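Local coordinates for protein dextranase (Pseudarthrobacter oxydans, PDB 6NZS) that hydrolyses internal alpha-1,6-glucosidic linkages of dextran, as an endo-acting glycoside hydrolase of family 49, at residues A[486-494]-A[517-525]; A[547-557]-A[568-576]. All blocks are in the same frame, centred on the assembly; numbering follows the deposited sequence.

Interaction 1 of 2, residues A[486-494]-A[517-525]; sequences NCAIRVYAL and SQVSHLKRY
Arg-490 reaches across to the carbonyl oxygen of Val-519 and holds it side-on with two nitrogens, NE at 2.8 Å and NH2 at 3.0 Å. The same NH2 also bonds to Ser-517 O, from above that carbonyl's plane. Arginine suits the place because both oxygens lie near the plane of its flat group; Cys-487 SG covers one face, 3.7 Å over the guanidinium centre. Beyond this point strands 489-493 and 521-524 run parallel, 4° apart, as successive rungs of a beta-solenoid, their backbone bonds alternating: His-521 N to Ile-489 O, Val-491 N to His-521 O, Lys-523 N to Val-491 O. Besides the arginine grip, the tight part is the cluster of Tyr-492, Tyr-525 and His-521. With CG anti to its carbonyl carbon (chi1 -53°), buried Tyr-492 hydrogen-bonds through OH to His-521 ND1 at 2.7 Å, the rings rim to rim with planes 81° apart. Tyr-525 turns a face to Tyr-492 CB. The looser, solvent side begins at His-521 and Lys-523; the lysine runs alongside Tyr-492, lays CE over the imidazole and sends its amino group to a salt bridge with Asp-575. On the opposite face buried Val-491 and Leu-522, branched aliphatics suited to an apolar spot, make a smaller contact. Strand 521-524 is the outermost of a six-stranded parallel sheet; strand 489-493 lies between it and strand 450-452, and the Cys-487 to Cys-448 disulfide joins the turns just before those two.

Interaction 2 of 2, residues A[547-557]-A[568-576]; sequences LENYSVGGEVI and QLGRIGFDG
Leu-569 pushes its side chain against Val-552, Glu-555 and Ile-557, the two arms of a beta hairpin that turns through a type I' turn from Val-552 to Glu-555 near the C-terminal end of the beta-solenoid. From its CB, 4.2 Å from Ile-557 CD1, the chain runs with CG anti to the backbone N (chi1 -179°), which carries CG between Val-552 CB and Ile-557 CD1. There it forks: CD1 lies 3.8 Å from Val-552 CG1, whereas CD2 meets Val-552 O and, at 3.6 Å, Glu-555 CD. A forked leucine thus serves both arms at once, while the Glu-555 carboxylate takes its hydrogen bond from Asn-563. Ile-557 CD1 presses to 3.7 Å from Gly-570 CA, and a CB here would come too close to Ile-557 CG2, which suits glycine. Further along, Ile-572 slides its CD1 past the edge of the Tyr-550 ring and meets Leu-547 CD1 tip to tip at 3.9 Å. Ile-572 CG2 lies over the centre of the Phe-574 ring, which reaches Leu-547 CD1 through CE2. The Tyr-550 hydroxyl donates to Gly-570 O over 2.7 Å. Replacing Tyr-550 with a phenylalanine would probably leave the Gly-570 carbonyl without this donor and the loop less firmly fixed to the hairpin. At that carbonyl the C=O...O angle is 131°, with the tyrosine oxygen tilted 24° from the carbonyl plane.

Along the chain the two contacts come in series, neither nesting nor crossing. Interaction 1 closes first: the chain leaves strand 489-493, passes through strands 495-507 and 509-510, and returns one coil later as strand 521-524. Strand 545-552 then leads into the hairpin, and interaction 2 closes a shorter loop, ten residues against twenty-two, when 568-576 folds back over it before strand 582-585. The centres lie about 13 Å apart, and the later segment joins them: Gly-573 N probably bonds to Ser-520 O, Gln-518 OE1 to Arg-571 NE, while Phe-574 packs on the backbone of His-521 and Leu-522. Segment 568-576 thereby bridges the hairpin and the edge strand 521-524.

Interaction 1 of 2, residues A[486-494]-A[517-525]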
loop_
_atom_site.group_PDB
_atom_site.type_symbol
_atom_site.label_atom_id
_atom_site.label_comp_id
_atom_site.label_asym_id
_atom_site.label_seq_id
_atom_site.Cartn_x
_atom_site.Cartn_y
_atom_site.Cartn_z
ATOM N N ASN A 486 -6.622 -9.010 13.349
ATOM C CA ASN A 486 -6.186 -9.183 14.732
ATOM C C ASN A 486 -6.806 -8.193 15.712
ATOM O O ASN A 486 -7.204 -8.602 16.810
ATOM C CB ASN A 486 -4.651 -9.217 14.858
ATOM C CG ASN A 486 -3.985 -7.896 14.529
ATOM O OD1 ASN A 486 -4.487 -7.100 13.726
ATOM N ND2 ASN A 486 -2.816 -7.668 15.129
ATOM N N CYS A 487 -6.904 -6.908 15.366
ATOM C CA CYS A 487 -7.413 -5.928 16.326
ATOM C C CYS A 487 -7.838 -4.665 15.591
ATOM O O CYS A 487 -7.343 -4.361 14.506
ATOM C CB CYS A 487 -6.391 -5.613 17.431
ATOM S SG CYS A 487 -4.720 -5.235 16.869
ATOM N N ALA A 488 -8.760 -3.922 16.212
ATOM C CA ALA A 488 -9.328 -2.734 15.578
ATOM C C ALA A 488 -8.444 -1.499 15.737
ATOM O O ALA A 488 -8.085 -0.860 14.744
ATOM C CB ALA A 488 -10.731 -2.456 16.125
ATOM N N ILE A 489 -8.112 -1.125 16.972
ATOM C CA ILE A 489 -7.484 0.176 17.210
ATOM C C ILE A 489 -6.641 0.146 18.478
ATOM O O ILE A 489 -7.098 -0.301 19.533
ATOM C CB ILE A 489 -8.535 1.306 17.236
ATOM C CG1 ILE A 489 -7.864 2.660 17.433
ATOM C CG2 ILE A 489 -9.588 1.058 18.311
ATOM C CD1 ILE A 489 -8.767 3.839 17.038
ATOM N N ARG A 490 -5.410 0.653 18.382
ATOM C CA ARG A 490 -4.571 0.849 19.560
ATOM C C ARG A 490 -4.002 2.254 19.501
ATOM O O ARG A 490 -3.211 2.568 18.609
ATOM C CB ARG A 490 -3.459 -0.196 19.667
ATOM C CG ARG A 490 -3.964 -1.521 20.214
ATOM C CD ARG A 490 -2.915 -2.622 20.209
ATOM N NE ARG A 490 -3.603 -3.893 20.404
ATOM C CZ ARG A 490 -3.068 -5.093 20.208
ATOM N NH1 ARG A 490 -1.804 -5.218 19.838
ATOM N NH2 ARG A 490 -3.820 -6.174 20.377
ATOM N N VAL A 491 -4.401 3.090 20.451
ATOM C CA VAL A 491 -3.924 4.464 20.530
ATOM C C VAL A 491 -3.095 4.600 21.797
ATOM O O VAL A 491 -3.643 4.610 22.904
ATOM C CB VAL A 491 -5.094 5.456 20.519
ATOM C CG1 VAL A 491 -4.590 6.888 20.724
ATOM C CG2 VAL A 491 -5.869 5.347 19.203
ATOM N N TYR A 492 -1.779 4.697 21.635
ATOM C CA TYR A 492 -0.884 5.116 22.713
ATOM C C TYR A 492 -0.641 6.600 22.472
ATOM O O TYR A 492 0.169 6.977 21.623
ATOM C CB TYR A 492 0.388 4.269 22.718
ATOM C CG TYR A 492 0.019 2.803 22.747
ATOM C CD1 TYR A 492 -0.401 2.193 23.923
ATOM C CD2 TYR A 492 0.005 2.053 21.577
ATOM C CE1 TYR A 492 -0.793 0.858 23.936
ATOM C CE2 TYR A 492 -0.378 0.740 21.575
ATOM C CZ TYR A 492 -0.765 0.142 22.755
ATOM O OH TYR A 492 -1.162 -1.177 22.745
ATOM N N ALA A 493 -1.402 7.439 23.178
ATOM C CA ALA A 493 -1.453 8.862 22.853
ATOM C C ALA A 493 -0.174 9.558 23.290
ATOM O O ALA A 493 0.134 9.616 24.485
ATOM C CB ALA A 493 -2.663 9.516 23.513
ATOM N N LEU A 494 0.560 10.091 22.318
ATOM C CA LEU A 494 1.770 10.858 22.569
ATOM C C LEU A 494 1.515 12.354 22.523
ATOM O O LEU A 494 2.444 13.140 22.744
ATOM C CB LEU A 494 2.862 10.473 21.567
ATOM C CG LEU A 494 3.274 8.995 21.578
ATOM C CD1 LEU A 494 4.225 8.703 20.425
ATOM C CD2 LEU A 494 3.906 8.625 22.916
ATOM N N SER A 517 -5.002 -11.124 22.758
ATOM C CA SER A 517 -4.130 -10.623 21.704
ATOM C C SER A 517 -4.869 -9.728 20.727
ATOM O O SER A 517 -4.230 -9.111 19.869
ATOM C CB SER A 517 -3.529 -11.787 20.905
ATOM O OG SER A 517 -2.800 -12.674 21.733
ATOM N N GLN A 518 -6.194 -9.678 20.822
ATOM C CA GLN A 518 -7.036 -8.937 19.898
ATOM C C GLN A 518 -7.549 -7.641 20.499
ATOM O O GLN A 518 -8.415 -6.988 19.903
ATOM C CB GLN A 518 -8.206 -9.825 19.473
ATOM C CG GLN A 518 -7.726 -11.107 18.818
ATOM C CD GLN A 518 -8.827 -12.107 18.574
ATOM O OE1 GLN A 518 -9.828 -12.158 19.302
ATOM N NE2 GLN A 518 -8.645 -12.934 17.546
ATOM N N VAL A 519 -6.999 -7.235 21.644
ATOM C CA VAL A 519 -7.549 -6.110 22.387
ATOM C C VAL A 519 -7.298 -4.800 21.652
ATOM O O VAL A 519 -6.275 -4.616 20.980
ATOM C CB VAL A 519 -6.929 -6.089 23.796
ATOM C CG1 VAL A 519 -5.453 -5.713 23.740
ATOM C CG2 VAL A 519 -7.690 -5.132 24.714
ATOM N N SER A 520 -8.251 -3.885 21.775
ATOM C CA SER A 520 -8.066 -2.498 21.369
ATOM C C SER A 520 -7.730 -1.663 22.601
ATOM O O SER A 520 -8.262 -1.913 23.687
ATOM C CB SER A 520 -9.332 -1.970 20.698
ATOM O OG SER A 520 -9.430 -2.459 19.363
ATOM N N HIS A 521 -6.831 -0.679 22.430
ATOM C CA HIS A 521 -6.282 0.106 23.534
ATOM C C HIS A 521 -6.482 1.599 23.307
ATOM O O HIS A 521 -6.502 2.083 22.174
ATOM C CB HIS A 521 -4.770 -0.128 23.680
ATOM C CG HIS A 521 -4.413 -1.345 24.478
ATOM N ND1 HIS A 521 -3.133 -1.852 24.524
ATOM C CD2 HIS A 521 -5.170 -2.160 25.250
ATOM C CE1 HIS A 521 -3.111 -2.916 25.308
ATOM N NE2 HIS A 521 -4.335 -3.126 25.758
ATOM N N LEU A 522 -6.593 2.330 24.418
ATOM C CA LEU A 522 -6.634 3.792 24.414
ATOM C C LEU A 522 -5.976 4.234 25.715
ATOM O O LEU A 522 -6.552 4.040 26.793
ATOM C CB LEU A 522 -8.074 4.282 24.347
ATOM C CG LEU A 522 -8.277 5.802 24.332
ATOM C CD1 LEU A 522 -7.683 6.439 23.070
ATOM C CD2 LEU A 522 -9.750 6.116 24.422
ATOM N N LYS A 523 -4.770 4.798 25.621
ATOM C CA LYS A 523 -3.956 5.087 26.796
ATOM C C LYS A 523 -3.343 6.470 26.656
ATOM O O LYS A 523 -2.951 6.872 25.558
ATOM C CB LYS A 523 -2.818 4.068 26.935
ATOM C CG LYS A 523 -3.293 2.622 27.121
ATOM C CD LYS A 523 -2.128 1.684 27.408
ATOM C CE LYS A 523 -2.613 0.264 27.646
ATOM N NZ LYS A 523 -3.327 0.146 28.957
ATOM N N ARG A 524 -3.247 7.185 27.779
ATOM C CA ARG A 524 -2.656 8.518 27.820
ATOM C C ARG A 524 -1.250 8.413 28.397
ATOM O O ARG A 524 -1.077 8.021 29.557
ATOM C CB ARG A 524 -3.510 9.456 28.677
ATOM C CG ARG A 524 -4.936 9.600 28.182
ATOM C CD ARG A 524 -5.701 10.699 28.902
ATOM N NE ARG A 524 -5.970 10.390 30.303
ATOM C CZ ARG A 524 -5.708 11.209 31.318
ATOM N NH1 ARG A 524 -5.153 12.392 31.104
ATOM N NH2 ARG A 524 -5.997 10.841 32.558
ATOM N N TYR A 525 -0.250 8.755 27.590
ATOM C CA TYR A 525 1.128 8.767 28.056
ATOM C C TYR A 525 1.456 10.134 28.665
ATOM O O TYR A 525 0.659 11.076 28.599
ATOM C CB TYR A 525 2.081 8.376 26.921
ATOM C CG TYR A 525 2.131 6.876 26.642
ATOM C CD1 TYR A 525 1.200 6.011 27.209
ATOM C CD2 TYR A 525 3.121 6.332 25.835
ATOM C CE1 TYR A 525 1.247 4.644 26.963
ATOM C CE2 TYR A 525 3.178 4.962 25.588
ATOM C CZ TYR A 525 2.242 4.133 26.159
ATOM O OH TYR A 525 2.289 2.774 25.923
HETATM O O HOH W 1 -2.452 -9.369 17.616
HETATM O O HOH W 2 -9.945 -5.102 18.641
#

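Interaction 2 of 2, residues A[547-557]-A[568-576]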
loop_
_atom_site.group_PDB
_atom_site.type_symbol
_atom_site.label_atom_id
_atom_site.label_comp_id
_atom_site.label_asym_id
_atom_site.label_seq_id
_atom_site.Cartn_x
_atom_site.Cartn_y
_atom_site.Cartn_z
ATOM N N LEU A 547 -16.508 5.801 17.912
ATOM C CA LEU A 547 -16.635 4.591 17.097
ATOM C C LEU A 547 -18.106 4.458 16.724
ATOM O O LEU A 547 -18.908 3.931 17.501
ATOM C CB LEU A 547 -16.144 3.363 17.856
ATOM C CG LEU A 547 -14.743 3.502 18.454
ATOM C CD1 LEU A 547 -14.380 2.291 19.301
ATOM C CD2 LEU A 547 -13.689 3.744 17.388
ATOM N N GLU A 548 -18.461 4.929 15.537
ATOM C CA GLU A 548 -19.837 4.916 15.057
ATOM C C GLU A 548 -19.990 3.779 14.052
ATOM O O GLU A 548 -19.281 3.743 13.046
ATOM C CB GLU A 548 -20.172 6.252 14.390
ATOM C CG GLU A 548 -21.594 6.329 13.884
ATOM C CD GLU A 548 -21.923 7.652 13.217
ATOM O OE1 GLU A 548 -21.025 8.517 13.117
ATOM O OE2 GLU A 548 -23.083 7.824 12.793
ATOM N N ASN A 549 -20.908 2.848 14.324
ATOM C CA ASN A 549 -21.104 1.689 13.452
ATOM C C ASN A 549 -19.815 0.895 13.265
ATOM O O ASN A 549 -19.500 0.448 12.161
ATOM C CB ASN A 549 -21.709 2.072 12.103
ATOM C CG ASN A 549 -23.002 2.816 12.252
ATOM O OD1 ASN A 549 -23.744 2.593 13.210
ATOM N ND2 ASN A 549 -23.287 3.709 11.307
ATOM N N TYR A 550 -19.049 0.761 14.339
ATOM C CA TYR A 550 -17.990 -0.241 14.403
ATOM C C TYR A 550 -18.663 -1.600 14.501
ATOM O O TYR A 550 -19.508 -1.812 15.375
ATOM C CB TYR A 550 -17.137 0.045 15.642
ATOM C CG TYR A 550 -16.187 -1.039 16.119
ATOM C CD1 TYR A 550 -15.543 -1.894 15.223
ATOM C CD2 TYR A 550 -15.923 -1.195 17.473
ATOM C CE1 TYR A 550 -14.668 -2.866 15.671
ATOM C CE2 TYR A 550 -15.058 -2.160 17.934
ATOM C CZ TYR A 550 -14.434 -3.001 17.029
ATOM O OH TYR A 550 -13.579 -3.968 17.495
ATOM N N SER A 551 -18.350 -2.506 13.576
ATOM C CA SER A 551 -19.036 -3.792 13.548
ATOM C C SER A 551 -18.048 -4.925 13.326
ATOM O O SER A 551 -17.007 -4.753 12.682
ATOM C CB SER A 551 -20.137 -3.843 12.481
ATOM O OG SER A 551 -19.602 -3.801 11.161
ATOM N N VAL A 552 -18.389 -6.087 13.882
ATOM C CA VAL A 552 -17.652 -7.330 13.680
ATOM C C VAL A 552 -18.666 -8.388 13.283
ATOM O O VAL A 552 -19.666 -8.580 13.981
ATOM C CB VAL A 552 -16.909 -7.769 14.953
ATOM C CG1 VAL A 552 -16.034 -8.966 14.635
ATOM C CG2 VAL A 552 -16.065 -6.618 15.529
ATOM N N GLY A 553 -18.425 -9.053 12.156
ATOM C CA GLY A 553 -19.358 -10.071 11.696
ATOM C C GLY A 553 -20.754 -9.545 11.444
ATOM O O GLY A 553 -21.727 -10.306 11.546
ATOM N N GLY A 554 -20.882 -8.253 11.138
ATOM C CA GLY A 554 -22.164 -7.634 10.896
ATOM C C GLY A 554 -22.860 -7.075 12.118
ATOM O O GLY A 554 -23.874 -6.382 11.964
ATOM N N GLU A 555 -22.355 -7.335 13.320
ATOM C CA GLU A 555 -22.989 -6.875 14.550
ATOM C C GLU A 555 -22.316 -5.588 15.009
ATOM O O GLU A 555 -21.100 -5.559 15.215
ATOM C CB GLU A 555 -22.877 -7.945 15.638
ATOM C CG GLU A 555 -23.442 -7.512 16.987
ATOM C CD GLU A 555 -23.420 -8.623 18.027
ATOM O OE1 GLU A 555 -23.606 -9.806 17.668
ATOM O OE2 GLU A 555 -23.230 -8.307 19.215
ATOM N N VAL A 556 -23.108 -4.533 15.201
ATOM C CA VAL A 556 -22.560 -3.244 15.617
ATOM C C VAL A 556 -22.219 -3.279 17.102
ATOM O O VAL A 556 -23.023 -3.724 17.933
ATOM C CB VAL A 556 -23.534 -2.100 15.293
ATOM C CG1 VAL A 556 -22.999 -0.783 15.840
ATOM C CG2 VAL A 556 -23.749 -2.005 13.796
ATOM N N ILE A 557 -21.019 -2.808 17.429
ATOM C CA ILE A 557 -20.530 -2.735 18.801
ATOM C C ILE A 557 -21.102 -1.485 19.466
ATOM O O ILE A 557 -20.970 -0.373 18.944
ATOM C CB ILE A 557 -18.993 -2.694 18.795
ATOM C CG1 ILE A 557 -18.425 -3.873 17.983
ATOM C CG2 ILE A 557 -18.434 -2.624 20.208
ATOM C CD1 ILE A 557 -18.993 -5.244 18.363
ATOM N N GLN A 568 -15.488 -9.512 25.034
ATOM C CA GLN A 568 -16.705 -9.530 24.244
ATOM C C GLN A 568 -16.356 -9.270 22.782
ATOM O O GLN A 568 -15.188 -9.114 22.420
ATOM C CB GLN A 568 -17.703 -8.497 24.780
ATOM C CG GLN A 568 -17.925 -8.632 26.299
ATOM C CD GLN A 568 -18.969 -7.677 26.851
ATOM O OE1 GLN A 568 -18.956 -6.481 26.561
ATOM N NE2 GLN A 568 -19.882 -8.207 27.662
ATOM N N LEU A 569 -17.392 -9.228 21.944
ATOM C CA LEU A 569 -17.181 -9.151 20.499
ATOM C C LEU A 569 -16.338 -7.940 20.103
ATOM O O LEU A 569 -15.497 -8.033 19.203
ATOM C CB LEU A 569 -18.525 -9.140 19.771
ATOM C CG LEU A 569 -18.453 -9.088 18.240
ATOM C CD1 LEU A 569 -17.782 -10.351 17.670
ATOM C CD2 LEU A 569 -19.840 -8.910 17.649
ATOM N N GLY A 570 -16.545 -6.789 20.753
ATOM C CA GLY A 570 -15.837 -5.584 20.335
ATOM C C GLY A 570 -14.368 -5.554 20.709
ATOM O O GLY A 570 -13.598 -4.800 20.099
ATOM N N ARG A 571 -13.966 -6.335 21.709
ATOM C CA ARG A 571 -12.567 -6.447 22.122
ATOM C C ARG A 571 -11.996 -5.118 22.623
ATOM O O ARG A 571 -10.784 -4.901 22.582
ATOM C CB ARG A 571 -11.673 -7.036 21.020
ATOM C CG ARG A 571 -12.137 -8.373 20.427
ATOM C CD ARG A 571 -11.919 -9.551 21.387
ATOM N NE ARG A 571 -11.877 -10.828 20.663
ATOM C CZ ARG A 571 -12.938 -11.589 20.411
ATOM N NH1 ARG A 571 -14.151 -11.226 20.804
ATOM N NH2 ARG A 571 -12.788 -12.728 19.747
ATOM N N ILE A 572 -12.843 -4.218 23.118
ATOM C CA ILE A 572 -12.388 -2.887 23.522
ATOM C C ILE A 572 -11.854 -2.953 24.948
ATOM O O ILE A 572 -12.617 -3.175 25.894
ATOM C CB ILE A 572 -13.495 -1.837 23.376
ATOM C CG1 ILE A 572 -13.830 -1.616 21.902
ATOM C CG2 ILE A 572 -13.075 -0.512 24.025
ATOM C CD1 ILE A 572 -15.080 -0.771 21.674
ATOM N N GLY A 573 -10.543 -2.750 25.095
ATOM C CA GLY A 573 -9.864 -2.742 26.381
ATOM C C GLY A 573 -9.265 -1.384 26.705
ATOM O O GLY A 573 -8.150 -1.284 27.223
ATOM N N PHE A 574 -10.011 -0.334 26.378
ATOM C CA PHE A 574 -9.581 1.029 26.665
ATOM C C PHE A 574 -9.442 1.223 28.176
ATOM O O PHE A 574 -10.155 0.603 28.970
ATOM C CB PHE A 574 -10.629 2.006 26.123
ATOM C CG PHE A 574 -10.756 2.022 24.603
ATOM C CD1 PHE A 574 -9.843 1.361 23.782
ATOM C CD2 PHE A 574 -11.790 2.730 24.008
ATOM C CE1 PHE A 574 -9.976 1.408 22.393
ATOM C CE2 PHE A 574 -11.936 2.773 22.633
ATOM C CZ PHE A 574 -11.021 2.110 21.819
ATOM N N ASP A 575 -8.512 2.090 28.579
ATOM C CA ASP A 575 -8.294 2.323 30.006
ATOM C C ASP A 575 -9.563 2.861 30.659
ATOM O O ASP A 575 -10.263 3.706 30.096
ATOM C CB ASP A 575 -7.173 3.345 30.223
ATOM C CG ASP A 575 -5.789 2.799 29.924
ATOM O OD1 ASP A 575 -5.649 1.642 29.474
ATOM O OD2 ASP A 575 -4.818 3.560 30.122
ATOM N N GLY A 576 -9.858 2.366 31.866
ATOM C CA GLY A 576 -11.055 2.807 32.563
ATOM C C GLY A 576 -11.091 4.305 32.808
ATOM O O GLY A 576 -12.162 4.913 32.766
#